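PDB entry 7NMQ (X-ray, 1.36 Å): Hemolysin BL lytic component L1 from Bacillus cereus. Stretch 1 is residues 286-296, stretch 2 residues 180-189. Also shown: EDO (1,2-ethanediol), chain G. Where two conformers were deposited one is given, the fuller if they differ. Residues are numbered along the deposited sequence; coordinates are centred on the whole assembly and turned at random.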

ATOM      1  N   ALA A 286       0.177 -16.112  11.078  1.00 11.10           N
ATOM      2  CA  ALA A 286       0.319 -14.770  11.671  1.00 10.84           C
ATOM      3  C   ALA A 286       1.776 -14.320  11.565  1.00 11.01           C
ATOM      4  O   ALA A 286       2.009 -13.134  11.311  1.00 11.53           O
ATOM      5  CB  ALA A 286      -0.221 -14.732  13.061  1.00 11.68           C
ATOM      6  N   LYS A 287       2.719 -15.206  11.830  1.00 10.88           N
ATOM      7  CA  LYS A 287       4.143 -14.835  11.813  1.00 11.26           C
ATOM      8  C   LYS A 287       4.463 -14.258  10.435  1.00 11.89           C
ATOM      9  O   LYS A 287       5.160 -13.229  10.346  1.00 12.57           O
ATOM     10  CB  LYS A 287       4.959 -16.086  12.107  1.00 12.62           C
ATOM     11  CG  LYS A 287       6.446 -15.855  12.139  1.00 14.60           C
ATOM     12  CD  LYS A 287       7.189 -17.081  12.615  1.00 17.27           C
ATOM     13  CE  LYS A 287       7.041 -18.285  11.735  1.00 21.28           C
ATOM     14  NZ  LYS A 287       7.676 -18.198  10.411  1.00 26.44           N
ATOM     15  N   GLU A 288       4.013 -14.927   9.403  1.00 11.09           N
ATOM     16  CA  GLU A 288       4.344 -14.510   8.039  1.00 11.79           C
ATOM     17  C   GLU A 288       3.733 -13.127   7.782  1.00 12.28           C
ATOM     18  O   GLU A 288       4.417 -12.230   7.255  1.00 12.45           O
ATOM     19  CB  GLU A 288       3.901 -15.548   7.030  1.00 12.82           C
ATOM     20  CG  GLU A 288       4.648 -16.869   7.162  1.00 15.40           C
ATOM     21  CD  GLU A 288       6.171 -16.648   7.089  1.00 21.65           C
ATOM     22  OE1 GLU A 288       6.666 -16.060   6.093  1.00 27.23           O
ATOM     23  OE2 GLU A 288       6.856 -16.939   8.093  1.00 26.91           O
ATOM     24  N   THR A 289       2.473 -12.957   8.120  1.00 11.18           N
ATOM     25  CA  THR A 289       1.777 -11.689   7.876  1.00 10.43           C
ATOM     26  C   THR A 289       2.464 -10.574   8.652  1.00 11.17           C
ATOM     27  O   THR A 289       2.576  -9.451   8.143  1.00 11.98           O
ATOM     28  CB  THR A 289       0.297 -11.794   8.196  1.00 11.59           C
ATOM     29  OG1 THR A 289      -0.268 -12.775   7.331  1.00 14.60           O
ATOM     30  CG2 THR A 289      -0.373 -10.447   8.030  1.00 12.44           C
ATOM     31  N   LEU A 290       2.870 -10.803   9.895  1.00 11.13           N
ATOM     32  CA  LEU A 290       3.461  -9.678  10.669  1.00 10.76           C
ATOM     33  C   LEU A 290       4.747  -9.208   9.989  1.00 11.07           C
ATOM     34  O   LEU A 290       5.005  -8.004  10.101  1.00 11.77           O
ATOM     35  CB  LEU A 290       3.776 -10.119  12.085  1.00 11.82           C
ATOM     36  CG  LEU A 290       2.566 -10.374  12.983  1.00 13.53           C
ATOM     37  CD1 LEU A 290       3.014 -10.753  14.384  1.00 16.64           C
ATOM     38  CD2 LEU A 290       1.599  -9.237  13.023  1.00 16.31           C
ATOM     39  N   ALA A 291       5.546 -10.085   9.402  1.00 11.26           N
ATOM     40  CA  ALA A 291       6.770  -9.702   8.668  1.00 12.00           C
ATOM     41  C   ALA A 291       6.376  -8.978   7.374  1.00 12.26           C
ATOM     42  O   ALA A 291       6.943  -7.918   7.114  1.00 13.44           O
ATOM     43  CB  ALA A 291       7.645 -10.885   8.367  1.00 15.17           C
ATOM     44  N   TYR A 292       5.388  -9.490   6.638  1.00 12.08           N
ATOM     45  CA  TYR A 292       4.931  -8.842   5.389  1.00 12.47           C
ATOM     46  C   TYR A 292       4.434  -7.419   5.700  1.00 12.59           C
ATOM     47  O   TYR A 292       4.624  -6.496   4.861  1.00 13.87           O
ATOM     48  CB  TYR A 292       3.866  -9.694   4.714  1.00 13.20           C
ATOM     49  CG  TYR A 292       4.342 -11.038   4.235  1.00 13.88           C
ATOM     50  CD1 TYR A 292       5.666 -11.280   3.884  1.00 17.95           C
ATOM     51  CD2 TYR A 292       3.433 -12.033   3.984  1.00 15.76           C
ATOM     52  CE1 TYR A 292       6.085 -12.526   3.431  1.00 22.32           C
ATOM     53  CE2 TYR A 292       3.840 -13.283   3.535  1.00 19.50           C
ATOM     54  CZ  TYR A 292       5.164 -13.536   3.227  1.00 21.95           C
ATOM     55  OH  TYR A 292       5.502 -14.818   2.811  1.00 27.73           O
ATOM     56  N   LEU A 293       3.787  -7.203   6.841  1.00 11.25           N
ATOM     57  CA  LEU A 293       3.282  -5.867   7.228  1.00 11.94           C
ATOM     58  C   LEU A 293       4.454  -4.886   7.315  1.00 12.02           C
ATOM     59  O   LEU A 293       4.341  -3.795   6.713  1.00 13.22           O
ATOM     60  CB  LEU A 293       2.521  -5.909   8.554  1.00 13.12           C
ATOM     61  CG  LEU A 293       1.049  -6.280   8.471  1.00 14.13           C
ATOM     62  CD1 LEU A 293       0.522  -6.728   9.834  1.00 15.50           C
ATOM     63  CD2 LEU A 293       0.243  -5.079   7.989  1.00 14.76           C
ATOM     64  N   TYR A 294       5.519  -5.185   8.053  1.00 12.19           N
ATOM     65  CA  TYR A 294       6.565  -4.143   8.185  1.00 13.09           C
ATOM     66  C   TYR A 294       7.257  -3.996   6.818  1.00 13.73           C
ATOM     67  O   TYR A 294       7.664  -2.860   6.483  1.00 14.71           O
ATOM     68  CB  TYR A 294       7.502  -4.368   9.373  1.00 14.48           C
ATOM     69  CG  TYR A 294       8.580  -5.393   9.214  1.00 15.91           C
ATOM     70  CD1 TYR A 294       9.691  -5.159   8.430  1.00 15.80           C
ATOM     71  CD2 TYR A 294       8.578  -6.575   9.961  1.00 16.87           C
ATOM     72  CE1 TYR A 294      10.700  -6.109   8.310  1.00 18.19           C
ATOM     73  CE2 TYR A 294       9.596  -7.514   9.855  1.00 16.70           C
ATOM     74  CZ  TYR A 294      10.665  -7.293   9.014  1.00 19.77           C
ATOM     75  OH  TYR A 294      11.670  -8.219   8.921  1.00 21.76           O
ATOM     76  N   GLN A 295       7.350  -5.050   6.014  1.00 11.91           N
ATOM     77  CA  GLN A 295       7.996  -4.978   4.682  1.00 12.83           C
ATOM     78  C   GLN A 295       7.191  -4.051   3.773  1.00 12.90           C
ATOM     79  O   GLN A 295       7.785  -3.288   2.983  1.00 14.05           O
ATOM     80  CB  GLN A 295       8.132  -6.340   4.028  1.00 14.46           C
ATOM     81  CG  GLN A 295       9.046  -7.267   4.799  1.00 15.33           C
ATOM     82  CD  GLN A 295       8.871  -8.693   4.320  1.00 18.45           C
ATOM     83  OE1 GLN A 295       8.144  -9.006   3.356  1.00 23.29           O
ATOM     84  NE2 GLN A 295       9.587  -9.568   4.955  1.00 21.34           N
ATOM     85  N   THR A 296       5.871  -4.134   3.852  1.00 11.75           N
ATOM     86  CA  THR A 296       4.968  -3.332   3.010  1.00 11.74           C
ATOM     87  C   THR A 296       5.039  -1.870   3.450  1.00 12.46           C
ATOM     88  O   THR A 296       5.043  -0.966   2.570  1.00 12.08           O
ATOM     89  CB  THR A 296       3.535  -3.871   3.038  1.00 11.77           C
ATOM     90  OG1 THR A 296       3.559  -5.234   2.637  1.00 15.29           O
ATOM     91  CG2 THR A 296       2.680  -3.090   2.080  1.00 12.96           C
TER
HETATM   92  C1  EDO G 506       0.530 -12.330   0.871  1.00 30.99           C
HETATM   93  O1  EDO G 506      -0.577 -12.325   0.027  1.00 33.60           O
HETATM   94  C2  EDO G 506       0.491 -13.398   1.886  1.00 29.78           C
HETATM   95  O2  EDO G 506       0.787 -14.726   1.488  1.00 23.80           O
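Stretch 2 180-189: IEQLRSTQKK

Stretch 2 is helical throughout, as is stretch 1, and both helices continue beyond the residues given. The two run in broadly the same direction, with 36° between their N-to-C directions and a signed crossing angle of -36°. Their axes come no closer than 10.3 Å, so long side chains do most of the bridging. The backbones are nearest at the start of the contact, where the CA atoms of E288 and E181 are 7.1 Å apart. Further along, the CA atoms of Y292 and K188 are 8.9 Å apart. The contact buries 441 Å² in total.

I180 starts with its CA-to-CB bond toward stretch 1, but the end of its side chain leads away and makes no contact. E181 does the reverse. Its CB points sideways, yet the carboxylate comes nearer, and E181 OE2 forms a salt bridge with K287 NZ at 2.9 Å. The same K287 NZ also bridges to E288 OE2, at 2.8 Å. The lysine therefore sits between two acids whose OE2 atoms, in E181 and E288, are 4.4 Å apart, and its positive charge offsets their repulsion.

Q182 points away and L183 is out of reach. R184 has the largest covered area of stretch 2. Its CB points toward stretch 1, and chi1 to chi3 are all m. The guanidinium grips one hydroxyl with two nitrogens: R184 NH2 donates to T289 OG1 at 2.8 Å, and R184 NH1 donates to the same T289 OG1 at 3.1 Å. E288 CB lies over one face of the guanidinium, 3.9 Å from R184 NH1. R184 NH2 is also 3.7 Å from Y292 CD2, at the edge of the tyrosine ring. A 1,2-ethanediol, probably from the crystallisation liquor, links the arginine's side chain to its own backbone. R184 NE donates to EDO O2 at 2.8 Å, and EDO O2 donates to R184 O at 2.8 Å.

S185 packs beside the tyrosine hydroxyl, with its CA 3.5 Å from Y292 OH. T186 points away, and Q187 makes no contact with stretch 1.

K188 closes the contact. Its CB points toward stretch 1, and its extended chain lies over one face of the Y292 ring. K188 CD is 3.4 Å from the ring centroid, a CH-pi contact close to the ring normal. K188 NZ is 4.9 Å from the same centroid, a cation-pi contact. Water 1 accepts from K188 NZ at 3.2 Å and donates to T296 OG1 at 2.7 Å. K189 is exposed and out of reach.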

ATOM      1  N   ILE A 180       3.101 -24.450   5.473  0.50 14.25           N
ATOM      2  CA  ILE A 180       2.437 -23.115   5.569  0.50 14.19           C
ATOM      3  C   ILE A 180       3.377 -22.035   5.036  0.50 14.01           C
ATOM      4  O   ILE A 180       2.951 -21.237   4.216  0.50 14.69           O
ATOM      5  CB  ILE A 180       2.002 -22.816   7.007  0.50 15.16           C
ATOM      6  CG1 ILE A 180       0.892 -23.790   7.409  0.50 16.74           C
ATOM      7  CG2 ILE A 180       1.608 -21.354   7.169  0.50 13.87           C
ATOM      8  CD1 ILE A 180      -0.199 -23.935   6.367  0.50 19.12           C
ATOM      9  N   GLU A 181       4.606 -22.001   5.539  1.00 14.73           N
ATOM     10  CA  GLU A 181       5.571 -20.934   5.166  1.00 14.70           C
ATOM     11  C   GLU A 181       5.744 -20.926   3.645  1.00 13.67           C
ATOM     12  O   GLU A 181       5.710 -19.837   3.043  1.00 15.26           O
ATOM     13  CB  GLU A 181       6.920 -21.166   5.852  1.00 15.83           C
ATOM     14  CG  GLU A 181       6.885 -20.831   7.329  1.00 17.67           C
ATOM     15  CD  GLU A 181       8.038 -21.344   8.190  1.00 22.31           C
ATOM     16  OE1 GLU A 181       8.774 -22.265   7.726  1.00 26.19           O
ATOM     17  OE2 GLU A 181       8.153 -20.898   9.369  1.00 22.98           O
ATOM     18  N   GLN A 182       5.862 -22.089   3.037  1.00 14.85           N
ATOM     19  CA  GLN A 182       5.990 -22.175   1.564  1.00 15.13           C
ATOM     20  C   GLN A 182       4.723 -21.666   0.873  1.00 14.37           C
ATOM     21  O   GLN A 182       4.835 -20.931  -0.117  1.00 15.43           O
ATOM     22  CB  GLN A 182       6.312 -23.590   1.078  1.00 17.67           C
ATOM     23  CG  GLN A 182       6.607 -23.644  -0.422  1.00 22.83           C
ATOM     24  CD  GLN A 182       7.734 -22.728  -0.867  1.00 26.45           C
ATOM     25  OE1 GLN A 182       8.909 -22.982  -0.621  1.00 31.97           O
ATOM     26  NE2 GLN A 182       7.395 -21.635  -1.537  1.00 27.65           N
ATOM     27  N   LEU A 183       3.550 -22.105   1.318  1.00 14.51           N
ATOM     28  CA  LEU A 183       2.266 -21.698   0.692  1.00 12.94           C
ATOM     29  C   LEU A 183       2.162 -20.170   0.783  1.00 12.46           C
ATOM     30  O   LEU A 183       1.741 -19.513  -0.193  1.00 12.84           O
ATOM     31  CB  LEU A 183       1.085 -22.346   1.419  1.00 13.87           C
ATOM     32  CG  LEU A 183       0.887 -23.824   1.116  1.00 14.82           C
ATOM     33  CD1 LEU A 183      -0.177 -24.428   2.028  1.00 16.47           C
ATOM     34  CD2 LEU A 183       0.549 -24.022  -0.346  1.00 17.09           C
ATOM     35  N   ARG A 184       2.456 -19.582   1.925  1.00 12.40           N
ATOM     36  CA  ARG A 184       2.310 -18.120   2.111  1.00 12.52           C
ATOM     37  C   ARG A 184       3.310 -17.371   1.216  1.00 13.21           C
ATOM     38  O   ARG A 184       2.941 -16.333   0.651  1.00 14.02           O
ATOM     39  CB  ARG A 184       2.488 -17.763   3.581  1.00 12.39           C
ATOM     40  CG  ARG A 184       1.295 -18.124   4.455  1.00 12.76           C
ATOM     41  CD  ARG A 184      -0.000 -17.430   4.012  1.00 12.10           C
ATOM     42  NE  ARG A 184       0.099 -15.976   3.942  1.00 13.12           N
ATOM     43  CZ  ARG A 184       0.149 -15.157   4.974  1.00 13.33           C
ATOM     44  NH1 ARG A 184       0.073 -15.647   6.198  1.00 15.76           N
ATOM     45  NH2 ARG A 184       0.294 -13.839   4.783  1.00 16.30           N
ATOM     46  N   SER A 185       4.535 -17.855   1.040  0.50 13.96           N
ATOM     47  CA  SER A 185       5.517 -17.118   0.195  0.50 15.13           C
ATOM     48  C   SER A 185       5.123 -17.271  -1.288  0.50 14.38           C
ATOM     49  O   SER A 185       5.221 -16.302  -2.054  0.50 15.69           O
ATOM     50  CB  SER A 185       6.934 -17.528   0.494  0.50 17.05           C
ATOM     51  OG  SER A 185       7.116 -18.924   0.363  0.50 19.67           O
ATOM     52  N   THR A 186       4.612 -18.432  -1.686  1.00 13.56           N
ATOM     53  CA  THR A 186       4.098 -18.629  -3.058  1.00 13.45           C
ATOM     54  C   THR A 186       2.916 -17.694  -3.266  1.00 12.39           C
ATOM     55  O   THR A 186       2.805 -17.063  -4.329  1.00 12.10           O
ATOM     56  CB  THR A 186       3.772 -20.097  -3.327  1.00 15.73           C
ATOM     57  OG1 THR A 186       4.976 -20.831  -3.108  1.00 16.77           O
ATOM     58  CG2 THR A 186       3.227 -20.368  -4.703  1.00 16.38           C
ATOM     59  N   GLN A 187       2.015 -17.642  -2.304  1.00 12.40           N
ATOM     60  CA  GLN A 187       0.785 -16.859  -2.448  1.00 12.55           C
ATOM     61  C   GLN A 187       1.133 -15.377  -2.579  1.00 12.08           C
ATOM     62  O   GLN A 187       0.499 -14.648  -3.403  1.00 13.07           O
ATOM     63  CB  GLN A 187      -0.077 -17.083  -1.206  1.00 14.52           C
ATOM     64  CG  GLN A 187      -1.447 -16.493  -1.345  1.00 15.76           C
ATOM     65  CD  GLN A 187      -2.342 -16.758  -0.168  1.00 14.23           C
ATOM     66  OE1 GLN A 187      -3.542 -17.048  -0.304  1.00 15.30           O
ATOM     67  NE2 GLN A 187      -1.758 -16.643   0.998  1.00 14.36           N
ATOM     68  N   LYS A 188       2.074 -14.887  -1.780  1.00 12.22           N
ATOM     69  CA  LYS A 188       2.437 -13.458  -1.825  1.00 13.03           C
ATOM     70  C   LYS A 188       3.001 -13.145  -3.204  1.00 12.91           C
ATOM     71  O   LYS A 188       2.689 -12.056  -3.709  1.00 12.79           O
ATOM     72  CB  LYS A 188       3.470 -13.170  -0.740  1.00 14.30           C
ATOM     73  CG  LYS A 188       3.864 -11.700  -0.655  1.00 18.26           C
ATOM     74  CD  LYS A 188       4.733 -11.336   0.490  1.00 21.57           C
ATOM     75  CE  LYS A 188       4.890  -9.833   0.619  1.00 28.29           C
ATOM     76  NZ  LYS A 188       3.675  -9.059   0.231  1.00 35.88           N
ATOM     77  N   LYS A 189       3.833 -14.026  -3.744  1.00 12.29           N
ATOM     78  CA  LYS A 189       4.389 -13.847  -5.104  1.00 12.40           C
ATOM     79  C   LYS A 189       3.254 -13.772  -6.130  1.00 11.96           C
ATOM     80  O   LYS A 189       3.301 -12.939  -7.040  1.00 13.15           O
ATOM     81  CB  LYS A 189       5.378 -14.952  -5.481  1.00 15.64           C
ATOM     82  CG  LYS A 189       6.158 -14.697  -6.749  1.00 20.02           C
ATOM     83  CD  LYS A 189       6.806 -13.315  -6.846  1.00 24.37           C
ATOM     84  CE  LYS A 189       7.872 -13.215  -7.913  1.00 32.39           C
ATOM     85  NZ  LYS A 189       7.295 -13.178  -9.273  1.00 31.61           N
TER
HETATM   86  O   HOH W   1       4.215  -5.944   0.135  1.00 35.12           O